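Local coordinates for archaeosine synthase (Pyrobaculum calidifontis, PDB 5K0P), which makes archaeosine in tRNA by adding ammonia to the nitrile group of preQ0, turning it into a formamidine, as a tunnel-fold homodecamer, at residues A[17-22]-A[60-65]; A[34-39]-A[77-82]; A[81-86]-A[96-101]. One frame throughout, in Å; residues are numbered along the deposited sequence.

Interaction 1: residues A[17-22]-A[60-65]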
ATOM      1  N   GLY A  17     -14.460  17.108   7.348  1.00 20.62           N
ATOM      2  CA  GLY A  17     -15.487  17.945   7.951  1.00 19.93           C
ATOM      3  C   GLY A  17     -16.541  17.087   8.635  1.00 21.07           C
ATOM      4  O   GLY A  17     -16.407  15.858   8.687  1.00 19.82           O
ATOM      5  N   GLU A  18     -17.585  17.749   9.148  1.00 19.24           N
ATOM      6  CA  GLU A  18     -18.684  17.048   9.709  1.00 19.18           C
ATOM      7  C   GLU A  18     -19.976  17.857   9.632  1.00 20.43           C
ATOM      8  O   GLU A  18     -19.940  19.089   9.555  1.00 21.61           O
ATOM      9  CB  GLU A  18     -18.391  16.536  11.147  1.00 21.10           C
ATOM     10  CG  GLU A  18     -18.370  17.570  12.179  1.00 24.03           C
ATOM     11  CD  GLU A  18     -18.180  17.027  13.600  1.00 28.58           C
ATOM     12  OE1 GLU A  18     -18.961  17.472  14.510  1.00 37.56           O
ATOM     13  OE2 GLU A  18     -17.228  16.230  13.807  1.00 24.65           O
ATOM     14  N   SER A  19     -21.089  17.147   9.601  1.00 21.99           N
ATOM     15  CA  SER A  19     -22.405  17.768   9.646  1.00 21.04           C
ATOM     16  C   SER A  19     -23.224  16.909  10.602  1.00 22.81           C
ATOM     17  O   SER A  19     -22.675  16.026  11.289  1.00 28.70           O
ATOM     18  CB  SER A  19     -22.990  17.799   8.252  1.00 21.10           C
ATOM     19  OG  SER A  19     -23.065  16.510   7.639  1.00 22.54           O
ATOM     20  N   VAL A  20     -24.526  17.131  10.658  1.00 20.68           N
ATOM     21  CA  VAL A  20     -25.431  16.307  11.423  1.00 20.64           C
ATOM     22  C   VAL A  20     -26.440  15.636  10.444  1.00 21.91           C
ATOM     23  O   VAL A  20     -27.061  16.291   9.599  1.00 22.93           O
ATOM     24  CB  VAL A  20     -26.132  17.134  12.546  1.00 22.29           C
ATOM     25  CG1 VAL A  20     -27.062  16.210  13.329  1.00 23.01           C
ATOM     26  CG2 VAL A  20     -25.122  17.832  13.449  1.00 20.92           C
ATOM     27  N   CYS A  21     -26.543  14.309  10.529  1.00 22.27           N
ATOM     28  CA  CYS A  21     -27.418  13.542   9.667  1.00 25.01           C
ATOM     29  C   CYS A  21     -28.889  13.840  10.083  1.00 24.49           C
ATOM     30  O   CYS A  21     -29.238  13.626  11.268  1.00 24.70           O
ATOM     31  CB  CYS A  21     -27.123  12.050   9.814  1.00 27.20           C
ATOM     32  SG  CYS A  21     -28.327  10.974   9.025  1.00 36.75           S
ATOM     33  N   PRO A  22     -29.716  14.364   9.140  1.00 26.56           N
ATOM     34  CA  PRO A  22     -31.095  14.733   9.542  1.00 30.44           C
ATOM     35  C   PRO A  22     -31.901  13.575   9.949  1.00 34.79           C
ATOM     36  O   PRO A  22     -32.773  13.741  10.782  1.00 36.91           O
ATOM     37  CB  PRO A  22     -31.718  15.304   8.285  1.00 30.01           C
ATOM     38  CG  PRO A  22     -30.577  15.836   7.519  1.00 29.96           C
ATOM     39  CD  PRO A  22     -29.395  14.926   7.812  1.00 26.99           C
ATOM     40  N   ILE A  60     -27.985  18.497   7.537  1.00 23.73           N
ATOM     41  CA  ILE A  60     -27.971  18.685   6.100  1.00 26.70           C
ATOM     42  C   ILE A  60     -27.545  17.398   5.469  1.00 26.01           C
ATOM     43  O   ILE A  60     -26.587  16.817   5.942  1.00 25.36           O
ATOM     44  CB  ILE A  60     -27.014  19.823   5.684  1.00 26.63           C
ATOM     45  CG1 ILE A  60     -27.084  20.050   4.152  1.00 24.39           C
ATOM     46  CG2 ILE A  60     -25.556  19.641   6.163  1.00 25.43           C
ATOM     47  CD1 ILE A  60     -26.338  21.306   3.748  1.00 27.86           C
ATOM     48  N   LEU A  61     -28.246  16.934   4.446  1.00 22.43           N
ATOM     49  CA  LEU A  61     -27.808  15.698   3.740  1.00 27.02           C
ATOM     50  C   LEU A  61     -26.495  15.952   2.957  1.00 24.93           C
ATOM     51  O   LEU A  61     -26.290  17.076   2.461  1.00 24.16           O
ATOM     52  CB  LEU A  61     -28.855  15.265   2.714  1.00 27.10           C
ATOM     53  CG  LEU A  61     -30.169  14.889   3.312  1.00 30.82           C
ATOM     54  CD1 LEU A  61     -31.164  14.786   2.181  1.00 34.70           C
ATOM     55  CD2 LEU A  61     -30.090  13.599   4.126  1.00 33.05           C
ATOM     56  N   HIS A  62     -25.597  14.956   2.875  1.00 25.66           N
ATOM     57  CA  HIS A  62     -24.369  15.192   2.080  1.00 28.23           C
ATOM     58  C   HIS A  62     -24.613  15.540   0.592  1.00 27.56           C
ATOM     59  O   HIS A  62     -23.834  16.315  -0.008  1.00 25.56           O
ATOM     60  CB  HIS A  62     -23.280  14.110   2.302  1.00 28.25           C
ATOM     61  CG  HIS A  62     -22.727  14.112   3.712  1.00 26.41           C
ATOM     62  ND1 HIS A  62     -21.986  13.073   4.249  1.00 26.31           N
ATOM     63  CD2 HIS A  62     -22.855  15.035   4.708  1.00 27.91           C
ATOM     64  CE1 HIS A  62     -21.660  13.364   5.499  1.00 31.18           C
ATOM     65  NE2 HIS A  62     -22.195  14.549   5.807  1.00 29.03           N
ATOM     66  N   GLU A  63     -25.697  15.023   0.033  1.00 24.88           N
ATOM     67  CA  GLU A  63     -26.064  15.374  -1.322  1.00 30.09           C
ATOM     68  C   GLU A  63     -26.303  16.873  -1.462  1.00 30.90           C
ATOM     69  O   GLU A  63     -26.020  17.418  -2.524  1.00 33.57           O
ATOM     70  CB  GLU A  63     -27.293  14.558  -1.826  1.00 36.57           C
ATOM     71  CG  GLU A  63     -28.602  14.922  -1.127  1.00 38.82           C
ATOM     72  CD  GLU A  63     -29.749  13.880  -1.220  1.00 38.05           C
ATOM     73  OE1 GLU A  63     -30.869  14.241  -1.735  1.00 60.93           O
ATOM     74  OE2 GLU A  63     -29.590  12.733  -0.734  1.00 39.99           O
ATOM     75  N   GLU A  64     -26.820  17.528  -0.403  1.00 30.01           N
ATOM     76  CA  GLU A  64     -27.105  18.973  -0.381  1.00 28.39           C
ATOM     77  C   GLU A  64     -25.874  19.741  -0.034  1.00 23.86           C
ATOM     78  O   GLU A  64     -25.622  20.816  -0.563  1.00 24.48           O
ATOM     79  CB  GLU A  64     -28.200  19.327   0.645  1.00 28.05           C
ATOM     80  CG  GLU A  64     -29.532  18.807   0.241  1.00 30.14           C
ATOM     81  CD  GLU A  64     -30.522  18.684   1.423  1.00 41.29           C
ATOM     82  OE1 GLU A  64     -30.221  18.871   2.658  1.00 46.01           O
ATOM     83  OE2 GLU A  64     -31.640  18.339   1.098  1.00 42.48           O
ATOM     84  N   LEU A  65     -25.154  19.217   0.937  1.00 22.19           N
ATOM     85  CA  LEU A  65     -23.879  19.803   1.316  1.00 21.11           C
ATOM     86  C   LEU A  65     -22.959  19.971   0.124  1.00 20.46           C
ATOM     87  O   LEU A  65     -22.430  21.072  -0.042  1.00 19.69           O
ATOM     88  CB  LEU A  65     -23.200  18.993   2.446  1.00 22.04           C
ATOM     89  CG  LEU A  65     -21.993  19.679   3.165  1.00 23.09           C
ATOM     90  CD1 LEU A  65     -21.819  19.013   4.554  1.00 23.87           C
ATOM     91  CD2 LEU A  65     -20.691  19.606   2.331  1.00 22.81           C
TER
HETATM   92  O   HOH W   1     -25.143  15.204   7.508  1.00 29.81           O
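Ser19 and His62 meet through a single polar contact, the hydroxyl of one lying at the ring edge of the other. NE2 of His62 gives its hydrogen to Ser19 OG at 2.8 Å, and OG sits only 9° out of the imidazole plane, although the bond is bent, with an N-H...O angle of 136°. The serine's first torsion (chi1 56°) sets OG between the backbone N and the carbonyl carbon, turned to the helix start. There water 1 bridges Ser19 OG and Ile60 O, lying 2.7 Å from Ile60 O. On its other nitrogen, ND1, His62 is bonded to Ser88 OG, so both ring nitrogens are engaged and the rotation of the ring is held, while Phe30 meets it edge-to-face.

The contact lies at the active site of the tunnel fold, where the end of strand 10-20, outermost of the sheet within the chain, meets the N-terminus of helix 62-77. Cys21, which forms the thioimide intermediate, lies two residues beyond Ser19; here its SG carries a covalently linked thiocyanate, probably from the crystallisation liquor. His62 and Glu63 bind substrate in a site shared between adjacent subunits, and the His62 side chain also touches Asp28, another substrate-binding residue.

Apolar groups flank the polar bond. Ser19 CB rests against Ile60 CG2 at 3.8 Å and Leu65 CD1 at 4.1 Å. Further on, Ile60 N donates to Val20 O at 3.2 Å. The Pro22 ring lies against the same backbone, its CG 3.7 Å from Ile60 N, and its CD meets Leu61 CD2 at 4.0 Å. Leu61, the N-cap residue, accepts at its carbonyl oxygen from the amides of both Glu64 and Leu65.

Interaction 2: residues A[34-39]-A[77-82]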
ATOM      1  N   VAL A  34     -12.271  19.703  -3.164  1.00 24.83           N
ATOM      2  CA  VAL A  34     -12.701  20.710  -4.127  1.00 24.63           C
ATOM      3  C   VAL A  34     -11.607  20.960  -5.123  1.00 25.37           C
ATOM      4  O   VAL A  34     -10.398  21.095  -4.773  1.00 26.64           O
ATOM      5  CB  VAL A  34     -13.141  21.984  -3.397  1.00 24.74           C
ATOM      6  CG1 VAL A  34     -13.612  23.067  -4.329  1.00 23.92           C
ATOM      7  CG2 VAL A  34     -14.210  21.604  -2.395  1.00 25.73           C
ATOM      8  N   GLU A  35     -12.010  21.080  -6.382  1.00 24.03           N
ATOM      9  CA  GLU A  35     -11.026  21.411  -7.406  1.00 23.95           C
ATOM     10  C   GLU A  35     -11.624  22.503  -8.235  1.00 22.26           C
ATOM     11  O   GLU A  35     -12.831  22.482  -8.480  1.00 23.94           O
ATOM     12  CB  GLU A  35     -10.642  20.088  -8.033  1.00 30.92           C
ATOM     13  CG  GLU A  35     -10.735  19.927  -9.459  1.00 37.88           C
ATOM     14  CD  GLU A  35     -10.475  18.510  -9.973  1.00 40.00           C
ATOM     15  OE1 GLU A  35      -9.834  17.633  -9.295  1.00 34.87           O
ATOM     16  OE2 GLU A  35     -10.940  18.349 -11.124  1.00 41.32           O
ATOM     17  N   TYR A  36     -10.846  23.524  -8.535  1.00 20.31           N
ATOM     18  CA  TYR A  36     -11.296  24.639  -9.358  1.00 21.96           C
ATOM     19  C   TYR A  36     -10.227  25.351 -10.172  1.00 23.31           C
ATOM     20  O   TYR A  36      -9.053  25.255  -9.885  1.00 21.09           O
ATOM     21  CB  TYR A  36     -12.041  25.663  -8.449  1.00 23.23           C
ATOM     22  CG  TYR A  36     -11.144  26.499  -7.616  1.00 21.66           C
ATOM     23  CD1 TYR A  36     -10.599  25.984  -6.474  1.00 18.74           C
ATOM     24  CD2 TYR A  36     -10.811  27.814  -8.003  1.00 25.18           C
ATOM     25  CE1 TYR A  36      -9.727  26.774  -5.689  1.00 21.23           C
ATOM     26  CE2 TYR A  36      -9.939  28.616  -7.227  1.00 22.80           C
ATOM     27  CZ  TYR A  36      -9.393  28.080  -6.080  1.00 22.05           C
ATOM     28  OH  TYR A  36      -8.461  28.819  -5.322  1.00 23.55           O
ATOM     29  N   ILE A  37     -10.655  26.074 -11.218  1.00 27.33           N
ATOM     30  CA  ILE A  37      -9.749  26.901 -12.010  1.00 28.36           C
ATOM     31  C   ILE A  37      -9.945  28.323 -11.592  1.00 31.79           C
ATOM     32  O   ILE A  37     -11.066  28.863 -11.758  1.00 34.73           O
ATOM     33  CB  ILE A  37     -10.021  26.796 -13.508  1.00 30.60           C
ATOM     34  CG1 ILE A  37      -9.805  25.372 -13.923  1.00 30.58           C
ATOM     35  CG2 ILE A  37      -9.076  27.745 -14.335  1.00 33.51           C
ATOM     36  CD1 ILE A  37     -10.100  25.105 -15.351  1.00 33.39           C
ATOM     37  N   PRO A  38      -8.874  28.968 -11.063  1.00 30.64           N
ATOM     38  CA  PRO A  38      -8.968  30.366 -10.683  1.00 30.87           C
ATOM     39  C   PRO A  38      -9.144  31.213 -11.918  1.00 35.49           C
ATOM     40  O   PRO A  38      -8.612  30.830 -13.004  1.00 28.62           O
ATOM     41  CB  PRO A  38      -7.598  30.659 -10.056  1.00 31.35           C
ATOM     42  CG  PRO A  38      -7.111  29.333  -9.584  1.00 28.74           C
ATOM     43  CD  PRO A  38      -7.590  28.376 -10.645  1.00 28.34           C
ATOM     44  N   ARG A  39      -9.915  32.321 -11.747  1.00 36.95           N
ATOM     45  CA  ARG A  39      -9.952  33.436 -12.691  1.00 37.37           C
ATOM     46  C   ARG A  39      -9.707  34.747 -11.944  1.00 39.07           C
ATOM     47  O   ARG A  39     -10.649  35.417 -11.457  1.00 44.23           O
ATOM     48  CB  ARG A  39     -11.284  33.521 -13.477  1.00 39.85           C
ATOM     49  CG  ARG A  39     -11.190  34.650 -14.541  1.00 50.71           C
ATOM     50  CD  ARG A  39     -12.520  35.142 -15.123  1.00 64.28           C
ATOM     51  NE  ARG A  39     -13.153  34.173 -16.025  1.00 75.78           N
ATOM     52  CZ  ARG A  39     -14.227  33.397 -15.769  1.00 71.50           C
ATOM     53  NH1 ARG A  39     -14.649  32.553 -16.724  1.00 62.54           N
ATOM     54  NH2 ARG A  39     -14.891  33.426 -14.600  1.00 67.08           N
ATOM     55  N   VAL A  77     -15.344  33.115  -5.575  1.00 30.16           N
ATOM     56  CA  VAL A  77     -14.324  33.400  -6.614  1.00 31.25           C
ATOM     57  C   VAL A  77     -14.731  33.219  -8.037  1.00 32.07           C
ATOM     58  O   VAL A  77     -13.878  33.307  -8.881  1.00 29.61           O
ATOM     59  CB  VAL A  77     -13.001  32.611  -6.389  1.00 27.90           C
ATOM     60  CG1 VAL A  77     -12.424  32.879  -5.012  1.00 28.76           C
ATOM     61  CG2 VAL A  77     -13.219  31.114  -6.518  1.00 35.33           C
ATOM     62  N   ASN A  78     -16.007  32.982  -8.314  1.00 34.15           N
ATOM     63  CA  ASN A  78     -16.535  32.877  -9.678  1.00 36.91           C
ATOM     64  C   ASN A  78     -15.607  32.185 -10.647  1.00 35.25           C
ATOM     65  O   ASN A  78     -15.207  32.811 -11.617  1.00 39.00           O
ATOM     66  CB  ASN A  78     -16.907  34.281 -10.206  1.00 42.01           C
ATOM     67  CG  ASN A  78     -17.895  35.001  -9.286  1.00 49.37           C
ATOM     68  OD1 ASN A  78     -17.504  35.824  -8.384  1.00 54.17           O
ATOM     69  ND2 ASN A  78     -19.188  34.669  -9.463  1.00 47.47           N
ATOM     70  N   PRO A  79     -15.221  30.915 -10.361  1.00 32.44           N
ATOM     71  CA  PRO A  79     -14.258  30.236 -11.205  1.00 32.73           C
ATOM     72  C   PRO A  79     -14.981  29.626 -12.372  1.00 32.56           C
ATOM     73  O   PRO A  79     -16.126  29.308 -12.216  1.00 32.04           O
ATOM     74  CB  PRO A  79     -13.729  29.132 -10.292  1.00 31.81           C
ATOM     75  CG  PRO A  79     -14.847  28.834  -9.430  1.00 32.50           C
ATOM     76  CD  PRO A  79     -15.663  30.044  -9.264  1.00 30.94           C
ATOM     77  N   PRO A  80     -14.336  29.493 -13.539  1.00 32.41           N
ATOM     78  CA  PRO A  80     -15.014  28.858 -14.686  1.00 35.35           C
ATOM     79  C   PRO A  80     -15.249  27.362 -14.556  1.00 34.76           C
ATOM     80  O   PRO A  80     -15.967  26.798 -15.397  1.00 33.82           O
ATOM     81  CB  PRO A  80     -14.010  29.049 -15.847  1.00 34.91           C
ATOM     82  CG  PRO A  80     -12.696  29.250 -15.199  1.00 33.22           C
ATOM     83  CD  PRO A  80     -13.004  30.008 -13.934  1.00 32.41           C
ATOM     84  N   TYR A  81     -14.596  26.721 -13.586  1.00 32.85           N
ATOM     85  CA  TYR A  81     -14.779  25.304 -13.326  1.00 31.37           C
ATOM     86  C   TYR A  81     -14.593  25.108 -11.831  1.00 25.71           C
ATOM     87  O   TYR A  81     -13.641  25.626 -11.243  1.00 24.22           O
ATOM     88  CB  TYR A  81     -13.734  24.407 -14.059  1.00 30.38           C
ATOM     89  CG  TYR A  81     -13.724  22.960 -13.608  1.00 31.09           C
ATOM     90  CD1 TYR A  81     -14.791  22.145 -13.842  1.00 30.22           C
ATOM     91  CD2 TYR A  81     -12.620  22.420 -12.945  1.00 31.55           C
ATOM     92  CE1 TYR A  81     -14.801  20.843 -13.446  1.00 31.33           C
ATOM     93  CE2 TYR A  81     -12.607  21.099 -12.526  1.00 29.53           C
ATOM     94  CZ  TYR A  81     -13.710  20.324 -12.761  1.00 28.38           C
ATOM     95  OH  TYR A  81     -13.660  19.014 -12.338  1.00 29.20           O
ATOM     96  N   VAL A  82     -15.500  24.342 -11.258  1.00 24.51           N
ATOM     97  CA  VAL A  82     -15.456  23.889  -9.836  1.00 25.66           C
ATOM     98  C   VAL A  82     -16.102  22.546  -9.743  1.00 23.30           C
ATOM     99  O   VAL A  82     -17.179  22.317 -10.346  1.00 29.29           O
ATOM    100  CB  VAL A  82     -16.307  24.747  -8.879  1.00 30.25           C
ATOM    101  CG1 VAL A  82     -16.029  24.452  -7.388  1.00 27.63           C
ATOM    102  CG2 VAL A  82     -15.936  26.133  -9.060  1.00 37.18           C
TER
HETATM  103  O   HOH W   2     -11.312  32.403  -9.529  1.00 39.16           O
HETATM  104  O   HOH W   3     -13.314  35.025 -11.151  1.00 47.51           O
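Tyr36 and Val82 form an antiparallel, non-hydrogen-bonded pair where the end of strand 27-37 meets the start of strand 81-90, the two inner strands, at one end of the sheet. Beside them Ile37 N donates to Tyr81 O at 3.0 Å. On the face of Tyr36 and Val82, the Tyr36 side chain crosses those of Val77 and Pro79 at about a right angle, with CD2 3.9 Å from Pro79 CB; its OH is bonded to the amide of Leu43, a substrate-binding residue. On the other face, Ile37 CD1 packs on Tyr81 CB at 3.9 Å. The Tyr81 ring presents its edge to Glu35, and OH donates to OE2 at 3.1 Å on the anti side of the carboxylate, tilted out of its plane; Glu35 OE1 is salt-bridged to Arg12. Pro80 CD lies 3.8 Å above one face of the Arg39 guanidinium, offset toward its rim. Water 2 joins Arg39 N to Val77 O.

Ile37 O is buried without a partner and faces carbon instead, with Pro79 CB and Pro80 CD each 3.1 Å away. Proline offers no N-H, and Tyr81 N stands 4.5 Å from Ile37 O, so the pairing is one-sided here.

Interaction 3: residues A[81-86]-A[96-101]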
ATOM      1  N   TYR A  81     -14.596  26.721 -13.586  1.00 32.85           N
ATOM      2  CA  TYR A  81     -14.779  25.304 -13.326  1.00 31.37           C
ATOM      3  C   TYR A  81     -14.593  25.108 -11.831  1.00 25.71           C
ATOM      4  O   TYR A  81     -13.641  25.626 -11.243  1.00 24.22           O
ATOM      5  CB  TYR A  81     -13.734  24.407 -14.059  1.00 30.38           C
ATOM      6  CG  TYR A  81     -13.724  22.960 -13.608  1.00 31.09           C
ATOM      7  CD1 TYR A  81     -14.791  22.145 -13.842  1.00 30.22           C
ATOM      8  CD2 TYR A  81     -12.620  22.420 -12.945  1.00 31.55           C
ATOM      9  CE1 TYR A  81     -14.801  20.843 -13.446  1.00 31.33           C
ATOM     10  CE2 TYR A  81     -12.607  21.099 -12.526  1.00 29.53           C
ATOM     11  CZ  TYR A  81     -13.710  20.324 -12.761  1.00 28.38           C
ATOM     12  OH  TYR A  81     -13.660  19.014 -12.338  1.00 29.20           O
ATOM     13  N   VAL A  82     -15.500  24.342 -11.258  1.00 24.51           N
ATOM     14  CA  VAL A  82     -15.456  23.889  -9.836  1.00 25.66           C
ATOM     15  C   VAL A  82     -16.102  22.546  -9.743  1.00 23.30           C
ATOM     16  O   VAL A  82     -17.179  22.317 -10.346  1.00 29.29           O
ATOM     17  CB  VAL A  82     -16.307  24.747  -8.879  1.00 30.25           C
ATOM     18  CG1 VAL A  82     -16.029  24.452  -7.388  1.00 27.63           C
ATOM     19  CG2 VAL A  82     -15.936  26.133  -9.060  1.00 37.18           C
ATOM     20  N   LYS A  83     -15.469  21.665  -8.969  1.00 21.57           N
ATOM     21  CA  LYS A  83     -16.031  20.410  -8.615  1.00 22.30           C
ATOM     22  C   LYS A  83     -15.800  20.160  -7.144  1.00 20.56           C
ATOM     23  O   LYS A  83     -14.698  20.386  -6.632  1.00 22.11           O
ATOM     24  CB  LYS A  83     -15.404  19.288  -9.448  1.00 25.36           C
ATOM     25  CG  LYS A  83     -15.987  17.940  -9.158  1.00 26.49           C
ATOM     26  CD  LYS A  83     -15.513  16.863 -10.116  1.00 29.81           C
ATOM     27  CE  LYS A  83     -14.101  16.398  -9.739  1.00 38.83           C
ATOM     28  NZ  LYS A  83     -13.630  15.193 -10.498  1.00 48.45           N
ATOM     29  N   VAL A  84     -16.858  19.658  -6.490  1.00 20.43           N
ATOM     30  CA  VAL A  84     -16.881  19.333  -5.093  1.00 20.35           C
ATOM     31  C   VAL A  84     -17.279  17.885  -4.906  1.00 20.39           C
ATOM     32  O   VAL A  84     -18.314  17.484  -5.407  1.00 21.04           O
ATOM     33  CB  VAL A  84     -17.924  20.170  -4.357  1.00 21.15           C
ATOM     34  CG1 VAL A  84     -17.966  19.780  -2.870  1.00 20.57           C
ATOM     35  CG2 VAL A  84     -17.646  21.661  -4.518  1.00 22.89           C
ATOM     36  N   THR A  85     -16.537  17.150  -4.084  1.00 18.30           N
ATOM     37  CA  THR A  85     -16.761  15.765  -3.892  1.00 19.50           C
ATOM     38  C   THR A  85     -16.753  15.534  -2.407  1.00 19.01           C
ATOM     39  O   THR A  85     -15.775  15.911  -1.727  1.00 21.00           O
ATOM     40  CB  THR A  85     -15.674  14.841  -4.545  1.00 22.06           C
ATOM     41  OG1 THR A  85     -15.646  15.011  -6.007  1.00 23.99           O
ATOM     42  CG2 THR A  85     -16.072  13.384  -4.276  1.00 21.29           C
ATOM     43  N   VAL A  86     -17.879  14.989  -1.921  1.00 19.27           N
ATOM     44  CA  VAL A  86     -18.092  14.689  -0.501  1.00 20.09           C
ATOM     45  C   VAL A  86     -18.198  13.195  -0.330  1.00 19.14           C
ATOM     46  O   VAL A  86     -19.081  12.613  -0.945  1.00 21.40           O
ATOM     47  CB  VAL A  86     -19.360  15.391   0.022  1.00 19.85           C
ATOM     48  CG1 VAL A  86     -19.622  15.014   1.462  1.00 20.48           C
ATOM     49  CG2 VAL A  86     -19.267  16.889  -0.208  1.00 20.54           C
ATOM     50  N   GLU A  96     -20.078   8.703  -2.315  1.00 20.19           N
ATOM     51  CA  GLU A  96     -19.423   9.891  -2.870  1.00 21.74           C
ATOM     52  C   GLU A  96     -20.413  10.643  -3.669  1.00 22.24           C
ATOM     53  O   GLU A  96     -21.107  10.102  -4.533  1.00 23.19           O
ATOM     54  CB  GLU A  96     -18.232   9.616  -3.799  1.00 26.31           C
ATOM     55  CG  GLU A  96     -17.187   8.712  -3.166  1.00 28.16           C
ATOM     56  CD  GLU A  96     -15.989   8.482  -4.074  1.00 35.13           C
ATOM     57  OE1 GLU A  96     -15.876   9.124  -5.174  1.00 34.42           O
ATOM     58  OE2 GLU A  96     -15.216   7.629  -3.638  1.00 37.38           O
ATOM     59  N   VAL A  97     -20.545  11.905  -3.350  1.00 21.59           N
ATOM     60  CA  VAL A  97     -21.432  12.773  -4.026  1.00 20.59           C
ATOM     61  C   VAL A  97     -20.641  13.847  -4.654  1.00 18.64           C
ATOM     62  O   VAL A  97     -19.898  14.539  -3.972  1.00 21.06           O
ATOM     63  CB  VAL A  97     -22.461  13.425  -3.016  1.00 23.51           C
ATOM     64  CG1 VAL A  97     -23.319  14.354  -3.819  1.00 26.69           C
ATOM     65  CG2 VAL A  97     -23.345  12.386  -2.380  1.00 24.87           C
ATOM     66  N   VAL A  98     -20.882  14.101  -5.946  1.00 21.70           N
ATOM     67  CA  VAL A  98     -20.107  15.082  -6.689  1.00 22.45           C
ATOM     68  C   VAL A  98     -21.086  16.189  -7.153  1.00 24.35           C
ATOM     69  O   VAL A  98     -22.205  15.881  -7.676  1.00 23.16           O
ATOM     70  CB  VAL A  98     -19.417  14.414  -7.925  1.00 23.85           C
ATOM     71  CG1 VAL A  98     -18.641  15.396  -8.752  1.00 25.90           C
ATOM     72  CG2 VAL A  98     -18.568  13.189  -7.543  1.00 25.08           C
ATOM     73  N   ALA A  99     -20.638  17.432  -7.054  1.00 21.38           N
ATOM     74  CA  ALA A  99     -21.294  18.531  -7.743  1.00 23.38           C
ATOM     75  C   ALA A  99     -20.266  19.243  -8.572  1.00 26.54           C
ATOM     76  O   ALA A  99     -19.113  19.365  -8.174  1.00 26.90           O
ATOM     77  CB  ALA A  99     -21.918  19.497  -6.747  1.00 23.99           C
ATOM     78  N   GLU A 100     -20.691  19.711  -9.740  1.00 31.26           N
ATOM     79  CA  GLU A 100     -19.787  20.286 -10.736  1.00 34.60           C
ATOM     80  C   GLU A 100     -20.397  21.512 -11.286  1.00 40.73           C
ATOM     81  O   GLU A 100     -21.614  21.649 -11.348  1.00 44.75           O
ATOM     82  CB  GLU A 100     -19.682  19.383 -11.921  1.00 39.51           C
ATOM     83  CG  GLU A 100     -18.850  18.176 -11.655  1.00 42.82           C
ATOM     84  CD  GLU A 100     -18.418  17.454 -12.905  1.00 51.13           C
ATOM     85  OE1 GLU A 100     -17.651  18.038 -13.655  1.00 59.19           O
ATOM     86  OE2 GLU A 100     -18.806  16.282 -13.097  1.00 58.82           O
ATOM     87  N   SER A 101     -19.568  22.380 -11.790  1.00 42.11           N
ATOM     88  CA  SER A 101     -20.057  23.467 -12.623  1.00 43.38           C
ATOM     89  C   SER A 101     -18.931  23.951 -13.534  1.00 44.89           C
ATOM     90  O   SER A 101     -17.850  24.276 -13.017  1.00 37.14           O
ATOM     91  CB  SER A 101     -20.511  24.615 -11.754  1.00 43.45           C
ATOM     92  OG  SER A 101     -20.977  25.649 -12.578  1.00 50.32           O
TER
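Ser101 and Val86 mark the two ends of this strand pairing, each in a two-bond antiparallel pair. At one end Ser101 faces Val82: its N donates to Val82 O and its O accepts from Val82 N, at 2.8 and 2.9 Å. At the other, Val86 exchanges bonds with Val97, from Val86 N to Val97 O and from Val97 N to Val86 O, both 2.9 Å; the first is nearly straight, with an N-H...O angle of 172°. Val84 and Ala99 form the third such pair between them. The strand axes lie 4.6 Å apart and run at 166°, the pairing of the β-hairpin formed by strands 81-90 and 93-102.

Ser101, Val86 and Val97 point to the face that carries helix 62-77. Val86 packs on His62 and Ala66, and Val97 on Ala66 too. The serine's OG, anti to its backbone N (chi1 -180°), is bonded to Lys74 NZ of the same helix.

The other face is carried by Lys83, Thr85, Val98 and Glu100. Thr85 lies side by side with Val98, pointing the same way, with Thr85 OG1 3.8 Å from Val98 CG2. Lys83 and Glu100 also lie side by side and point the same way. Lys83 CG is 3.8 Å from Glu100 CG, whereas Lys83 NZ and Glu100 OE1 remain 5.9 Å from each other; the aliphatic stems touch and the charges do not. Val98 CG1 fits against Lys83 CG at 3.7 Å.

Strand 93-102 is outermost within the chain, but Glu96 OE1 forms a salt bridge to Arg12 of a second subunit. Within the hairpin the paired amides and carbonyls satisfy one another, while Val98, in a non-hydrogen-bonded pair with Thr85, directs its backbone N and O to the other side, where it and Glu96 pair with a strand of that subunit, carrying the antiparallel sheet across the interface.

Overall arrangement
Along the chain, the segments of interactions 1 and 2 alternate, whereas interaction 3 begins on the strand where interaction 2 ends, sharing Tyr81 and Val82 with it. All three reach the one antiparallel sheet, ordered 10-20, 27-37, 81-90, 93-102. Interactions 1 and 2 lie on opposite sides of the chain's centre, their own centres 23 Å apart, near the two ends of helix 62-77. Interaction 3 is closer to the middle, 15 Å from interaction 1 and 11 Å from interaction 2, and touches both: His62 and Leu65 pack on Val86, and Val34 on Val84. The sheet thus joins the active-site end, itself at a subunit interface, to the far end and to the strand that continues into a neighbouring subunit.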